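PDB 4UB9: molinate hydrolase from Gulosibacter molinativorax, which hydrolyses the thiocarbamate pesticide molinate, probably at a non-peptide carbon-nitrogen bond, as a zinc-binding member of the amidohydrolase family. Local coordinates for residues 336-339 with 343-346; 117-122 with 198-203. One frame throughout, in Å; residues are numbered along the deposited sequence.

How the contacts relate
Contact 1 and contact 2 sit far apart in one amidohydrolase-family chain, whose family belongs to the TIM-barrel clan. Their centres are 31 Å apart and their nearest atoms about 19 Å, so neither touches the other. Contact 2 comes first along the chain, tying the turn 118-121 to the start of helix 198-209, away from the zinc and against a second subunit. Contact 1 ends helix 333-341 and lies nearer the metal, though it does not reach it: the side chain of Phe-346 is about 10 Å from the zinc ion and about 10 Å from the side chain of the zinc ligand His-302. No other subunit touches contact 1, whereas contact 2 belongs to the assembly.

Contact 1 of 2, residues 336-339 with 343-346; sequences QAWM and DHPF
Asp-343, with a positive phi of 48°, is the odd residue here: it turns the chain back so that the N-H of His-344 meets the carbonyl of Met-339. This is a Schellman motif, with Asp-343 as the C-prime residue, and it ends helix 333-341. The bond from His-344 N to Met-339 O is 3.0 Å long and nearly straight, although the nitrogen sits somewhat off the carbonyl plane. Asp-343 N also comes close to Met-339 O but points badly for a bond; it pairs with the carbonyl of Asp-340 instead.

The side chains close over this reversal. CB of His-344 lies 4.1 Å from CB of Met-339, and the two chains run across one another at a slant. With its CG swung anti to the backbone nitrogen (chi1 -162°), the His-344 ring is carried toward the indole of Trp-338, where its CD2 comes 3.8 Å from CH2. The planes stand 51° apart, so the rings meet obliquely, without stacking. ND1 accepts a hydrogen bond from Phe-346 N, 3.0 Å away, which helps to hold the rotation of the imidazole, although the donor lies somewhat out of the ring plane. CD of the adjacent Pro-345 lies over one ring face, near its rim. Replacing this histidine with an alanine would probably leave Phe-346 N without its acceptor and open a gap beside the six-membered ring of Trp-338.

Met-339 continues the contact to Phe-346. Its chain is extended beyond CG, and Trp-395 packs against it from another loop. Phe-346 turns its own ring away from the helix to touch Met-107, leaving its backbone to meet the methionine: CE of Met-339 stops 4.0 Å from O of Phe-346.

Contact 2 of 2, residues 117-122 with 198-203; sequences RFEGNY and RTFADR
Glu-119 is the residue that reaches across to Arg-203 and Phe-200. Coming along from Arg-117, whose CB points away from helix 198-209, a type II beta turn runs from Phe-118 to Asn-121. Phe-118 comes first in that turn and packs its ring on Leu-484 and Val-485.

Glu-119 follows with CG anti to its backbone nitrogen (chi1 -167°) and the rest of the chain extended, which sends the carboxylate straight out to Arg-203. The arginine grips it side-on: NE lies 2.8 Å from OE2 and NH2 lies 2.9 Å from OE1. Each oxygen uses its syn lone pair, the one on the side of the other oxygen, and the carboxylate and guanidinium planes differ by only 15°, so the two groups are nearly coplanar. Both bonds are close to straight, at 161° from NE and 167° from NH2. A bend at chi3 of Arg-203 brings NE round to face the acid, and the two side chains cross at about a right angle. CE1 of Phe-200 approaches Glu-119 OE1 to 3.5 Å, with the ring plane well tilted from that of the carboxylate.

Gly-120 has a positive phi at which a side chain would jam against the carbonyl of Glu-119. Asn-121 N then bonds to Phe-118 O at 2.9 Å, closing the turn. Tyr-122 starts the next helix and lays its ring face by Phe-118 O.

Glu-119 OE1 is shared with Arg-117 NH1 of the second subunit, a salt bridge that the two copies exchange, and Arg-203 NH1 meets Asp-380 OD1 of that subunit. What results is a bidentate carboxylate-guanidinium salt bridge set in a reciprocal ion-pair network at a subunit interface.

Contact 1 of 2, residues 336-339 with 343-346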
loop_
_atom_site.group_PDB
_atom_site.type_symbol
_atom_site.label_atom_id
_atom_site.label_comp_id
_atom_site.label_asym_id
_atom_site.label_seq_id
_atom_site.Cartn_x
_atom_site.Cartn_y
_atom_site.Cartn_z
ATOM N N GLN A 336 24.180 10.532 -12.263
ATOM C CA GLN A 336 24.292 9.994 -10.905
ATOM C C GLN A 336 24.111 11.068 -9.882
ATOM O O GLN A 336 23.599 10.830 -8.784
ATOM C CB GLN A 336 25.677 9.311 -10.667
ATOM C CG GLN A 336 25.774 8.571 -9.313
ATOM C CD GLN A 336 24.714 7.444 -9.099
ATOM O OE1 GLN A 336 24.140 7.289 -8.009
ATOM N NE2 GLN A 336 24.475 6.666 -10.128
ATOM N N ALA A 337 24.654 12.235 -10.184
ATOM C CA ALA A 337 24.484 13.373 -9.256
ATOM C C ALA A 337 23.000 13.759 -9.155
ATOM O O ALA A 337 22.523 14.141 -8.091
ATOM C CB ALA A 337 25.295 14.567 -9.722
ATOM N N TRP A 338 22.287 13.685 -10.280
ATOM C CA TRP A 338 20.887 13.944 -10.236
ATOM C C TRP A 338 20.170 12.912 -9.316
ATOM O O TRP A 338 19.391 13.258 -8.423
ATOM C CB TRP A 338 20.295 13.959 -11.640
ATOM C CG TRP A 338 18.807 14.029 -11.523
ATOM C CD1 TRP A 338 18.073 15.130 -11.238
ATOM C CD2 TRP A 338 17.898 12.932 -11.569
ATOM N NE1 TRP A 338 16.763 14.795 -11.129
ATOM C CE2 TRP A 338 16.625 13.447 -11.319
ATOM C CE3 TRP A 338 18.038 11.565 -11.797
ATOM C CZ2 TRP A 338 15.482 12.652 -11.294
ATOM C CZ3 TRP A 338 16.919 10.770 -11.780
ATOM C CH2 TRP A 338 15.643 11.314 -11.519
ATOM N N MET A 339 20.477 11.647 -9.550
ATOM C CA MET A 339 19.901 10.551 -8.801
ATOM C C MET A 339 20.142 10.712 -7.346
ATOM O O MET A 339 19.217 10.586 -6.526
ATOM C CB MET A 339 20.496 9.215 -9.209
ATOM C CG MET A 339 19.882 8.607 -10.418
ATOM S SD MET A 339 20.835 7.148 -10.898
ATOM C CE MET A 339 19.664 6.319 -11.947
ATOM N N ASP A 343 17.478 11.453 -4.036
ATOM C CA ASP A 343 17.405 10.196 -3.310
ATOM C C ASP A 343 16.633 9.103 -4.087
ATOM O O ASP A 343 15.819 8.374 -3.569
ATOM C CB ASP A 343 16.822 10.441 -1.921
ATOM C CG ASP A 343 17.217 9.361 -0.925
ATOM O OD1 ASP A 343 18.134 8.549 -1.221
ATOM O OD2 ASP A 343 16.600 9.288 0.164
ATOM N N HIS A 344 16.916 9.013 -5.369
ATOM C CA HIS A 344 16.265 8.081 -6.241
ATOM C C HIS A 344 16.479 6.622 -5.788
ATOM O O HIS A 344 17.578 6.232 -5.371
ATOM C CB HIS A 344 16.818 8.252 -7.641
ATOM C CG HIS A 344 15.965 7.661 -8.702
ATOM N ND1 HIS A 344 16.014 6.325 -9.028
ATOM C CD2 HIS A 344 15.008 8.209 -9.480
ATOM C CE1 HIS A 344 15.127 6.074 -9.971
ATOM N NE2 HIS A 344 14.507 7.204 -10.267
ATOM N N PRO A 345 15.431 5.792 -5.870
ATOM C CA PRO A 345 15.580 4.402 -5.416
ATOM C C PRO A 345 16.621 3.560 -6.189
ATOM O O PRO A 345 17.158 2.613 -5.645
ATOM C CB PRO A 345 14.157 3.815 -5.564
ATOM C CG PRO A 345 13.433 4.752 -6.447
ATOM C CD PRO A 345 14.056 6.104 -6.265
ATOM N N PHE A 346 16.886 3.918 -7.431
ATOM C CA PHE A 346 17.907 3.260 -8.234
ATOM C C PHE A 346 19.272 3.939 -8.227
ATOM O O PHE A 346 20.121 3.663 -9.059
ATOM C CB PHE A 346 17.433 3.139 -9.665
ATOM C CG PHE A 346 16.402 2.077 -9.886
ATOM C CD1 PHE A 346 15.749 1.445 -8.819
ATOM C CD2 PHE A 346 16.036 1.743 -11.187
ATOM C CE1 PHE A 346 14.768 0.480 -9.044
ATOM C CE2 PHE A 346 15.057 0.793 -11.421
ATOM C CZ PHE A 346 14.423 0.157 -10.346
#

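Contact 2 of 2, residues 117-122 with 198-203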
loop_
_atom_site.group_PDB
_atom_site.type_symbol
_atom_site.label_atom_id
_atom_site.label_comp_id
_atom_site.label_asym_id
_atom_site.label_seq_id
_atom_site.Cartn_x
_atom_site.Cartn_y
_atom_site.Cartn_z
ATOM N N ARG A 117 -1.915 -1.311 -23.902
ATOM C CA ARG A 117 -2.075 -0.472 -25.073
ATOM C C ARG A 117 -1.624 -1.188 -26.314
ATOM O O ARG A 117 -2.177 -1.002 -27.372
ATOM C CB ARG A 117 -1.306 0.843 -24.905
ATOM C CG ARG A 117 -1.643 1.914 -25.954
ATOM C CD ARG A 117 -0.743 3.141 -25.788
ATOM N NE ARG A 117 -0.897 3.825 -24.521
ATOM C CZ ARG A 117 -1.879 4.682 -24.249
ATOM N NH1 ARG A 117 -2.800 4.960 -25.152
ATOM N NH2 ARG A 117 -1.954 5.254 -23.039
ATOM N N PHE A 118 -0.562 -1.981 -26.201
ATOM C CA PHE A 118 0.022 -2.593 -27.407
ATOM C C PHE A 118 -0.249 -4.065 -27.614
ATOM O O PHE A 118 0.274 -4.637 -28.550
ATOM C CB PHE A 118 1.505 -2.284 -27.468
ATOM C CG PHE A 118 1.761 -0.813 -27.507
ATOM C CD1 PHE A 118 1.324 -0.068 -28.589
ATOM C CD2 PHE A 118 2.306 -0.157 -26.432
ATOM C CE1 PHE A 118 1.483 1.308 -28.625
ATOM C CE2 PHE A 118 2.469 1.227 -26.450
ATOM C CZ PHE A 118 2.053 1.955 -27.557
ATOM N N GLU A 119 -1.106 -4.661 -26.782
ATOM C CA GLU A 119 -1.469 -6.074 -26.934
ATOM C C GLU A 119 -2.020 -6.283 -28.340
ATOM O O GLU A 119 -2.834 -5.516 -28.778
ATOM C CB GLU A 119 -2.510 -6.565 -25.914
ATOM C CG GLU A 119 -2.621 -8.097 -25.913
ATOM C CD GLU A 119 -3.307 -8.711 -24.703
ATOM O OE1 GLU A 119 -4.138 -8.032 -24.067
ATOM O OE2 GLU A 119 -3.018 -9.890 -24.380
ATOM N N GLY A 120 -1.546 -7.317 -29.029
ATOM C CA GLY A 120 -1.888 -7.545 -30.427
ATOM C C GLY A 120 -0.749 -7.142 -31.366
ATOM O O GLY A 120 -0.707 -7.599 -32.505
ATOM N N ASN A 121 0.143 -6.273 -30.893
ATOM C CA ASN A 121 1.203 -5.717 -31.718
ATOM C C ASN A 121 2.592 -5.767 -31.138
ATOM O O ASN A 121 3.462 -4.965 -31.495
ATOM C CB ASN A 121 0.905 -4.247 -32.013
ATOM C CG ASN A 121 -0.203 -4.060 -33.007
ATOM O OD1 ASN A 121 -1.220 -3.456 -32.682
ATOM N ND2 ASN A 121 -0.068 -4.657 -34.168
ATOM N N TYR A 122 2.815 -6.671 -30.206
ATOM C CA TYR A 122 4.083 -6.655 -29.491
ATOM C C TYR A 122 5.253 -6.802 -30.462
ATOM O O TYR A 122 6.260 -6.111 -30.307
ATOM C CB TYR A 122 4.119 -7.726 -28.403
ATOM C CG TYR A 122 3.103 -7.519 -27.310
ATOM C CD1 TYR A 122 2.997 -6.307 -26.637
ATOM C CD2 TYR A 122 2.273 -8.547 -26.924
ATOM C CE1 TYR A 122 2.074 -6.124 -25.622
ATOM C CE2 TYR A 122 1.364 -8.393 -25.912
ATOM C CZ TYR A 122 1.250 -7.189 -25.256
ATOM O OH TYR A 122 0.316 -7.053 -24.258
ATOM N N ARG A 198 -6.519 -10.026 -12.636
ATOM C CA ARG A 198 -5.674 -11.195 -12.501
ATOM C C ARG A 198 -5.507 -11.882 -13.851
ATOM O O ARG A 198 -4.408 -12.328 -14.209
ATOM C CB ARG A 198 -6.265 -12.130 -11.468
ATOM C CG ARG A 198 -5.473 -13.396 -11.200
ATOM C CD ARG A 198 -6.214 -14.239 -10.159
ATOM N NE ARG A 198 -7.651 -14.476 -10.414
ATOM C CZ ARG A 198 -8.201 -15.111 -11.465
ATOM N NH1 ARG A 198 -7.464 -15.598 -12.470
ATOM N NH2 ARG A 198 -9.525 -15.236 -11.516
ATOM N N THR A 199 -6.578 -11.924 -14.627
ATOM C CA THR A 199 -6.533 -12.606 -15.925
ATOM C C THR A 199 -5.476 -11.972 -16.839
ATOM O O THR A 199 -4.658 -12.678 -17.450
ATOM C CB THR A 199 -7.893 -12.522 -16.626
ATOM O OG1 THR A 199 -8.882 -13.125 -15.798
ATOM C CG2 THR A 199 -7.836 -13.250 -17.959
ATOM N N PHE A 200 -5.471 -10.638 -16.908
ATOM C CA PHE A 200 -4.496 -9.929 -17.773
ATOM C C PHE A 200 -3.082 -10.077 -17.218
ATOM O O PHE A 200 -2.157 -10.364 -17.939
ATOM C CB PHE A 200 -4.852 -8.453 -17.899
ATOM C CG PHE A 200 -3.921 -7.669 -18.798
ATOM C CD1 PHE A 200 -3.659 -8.087 -20.088
ATOM C CD2 PHE A 200 -3.315 -6.534 -18.347
ATOM C CE1 PHE A 200 -2.787 -7.392 -20.903
ATOM C CE2 PHE A 200 -2.455 -5.815 -19.153
ATOM C CZ PHE A 200 -2.199 -6.237 -20.436
ATOM N N ALA A 201 -2.938 -9.926 -15.913
ATOM C CA ALA A 201 -1.629 -10.086 -15.273
ATOM C C ALA A 201 -1.049 -11.480 -15.515
ATOM O O ALA A 201 0.120 -11.626 -15.839
ATOM C CB ALA A 201 -1.717 -9.814 -13.795
ATOM N N ASP A 202 -1.894 -12.500 -15.435
ATOM C CA ASP A 202 -1.436 -13.884 -15.671
ATOM C C ASP A 202 -1.048 -14.103 -17.107
ATOM O O ASP A 202 -0.091 -14.798 -17.429
ATOM C CB ASP A 202 -2.514 -14.926 -15.260
ATOM C CG ASP A 202 -2.676 -15.045 -13.767
ATOM O OD1 ASP A 202 -1.838 -14.533 -12.990
ATOM O OD2 ASP A 202 -3.680 -15.628 -13.323
ATOM N N ARG A 203 -1.828 -13.549 -17.999
ATOM C CA ARG A 203 -1.541 -13.733 -19.439
ATOM C C ARG A 203 -0.198 -13.084 -19.808
ATOM O O ARG A 203 0.574 -13.620 -20.584
ATOM C CB ARG A 203 -2.696 -13.167 -20.288
ATOM C CG ARG A 203 -2.481 -13.319 -21.798
ATOM C CD ARG A 203 -3.740 -13.101 -22.569
ATOM N NE ARG A 203 -4.142 -11.690 -22.626
ATOM C CZ ARG A 203 -5.218 -11.156 -22.038
ATOM N NH1 ARG A 203 -5.993 -11.854 -21.216
ATOM N NH2 ARG A 203 -5.504 -9.870 -22.228
#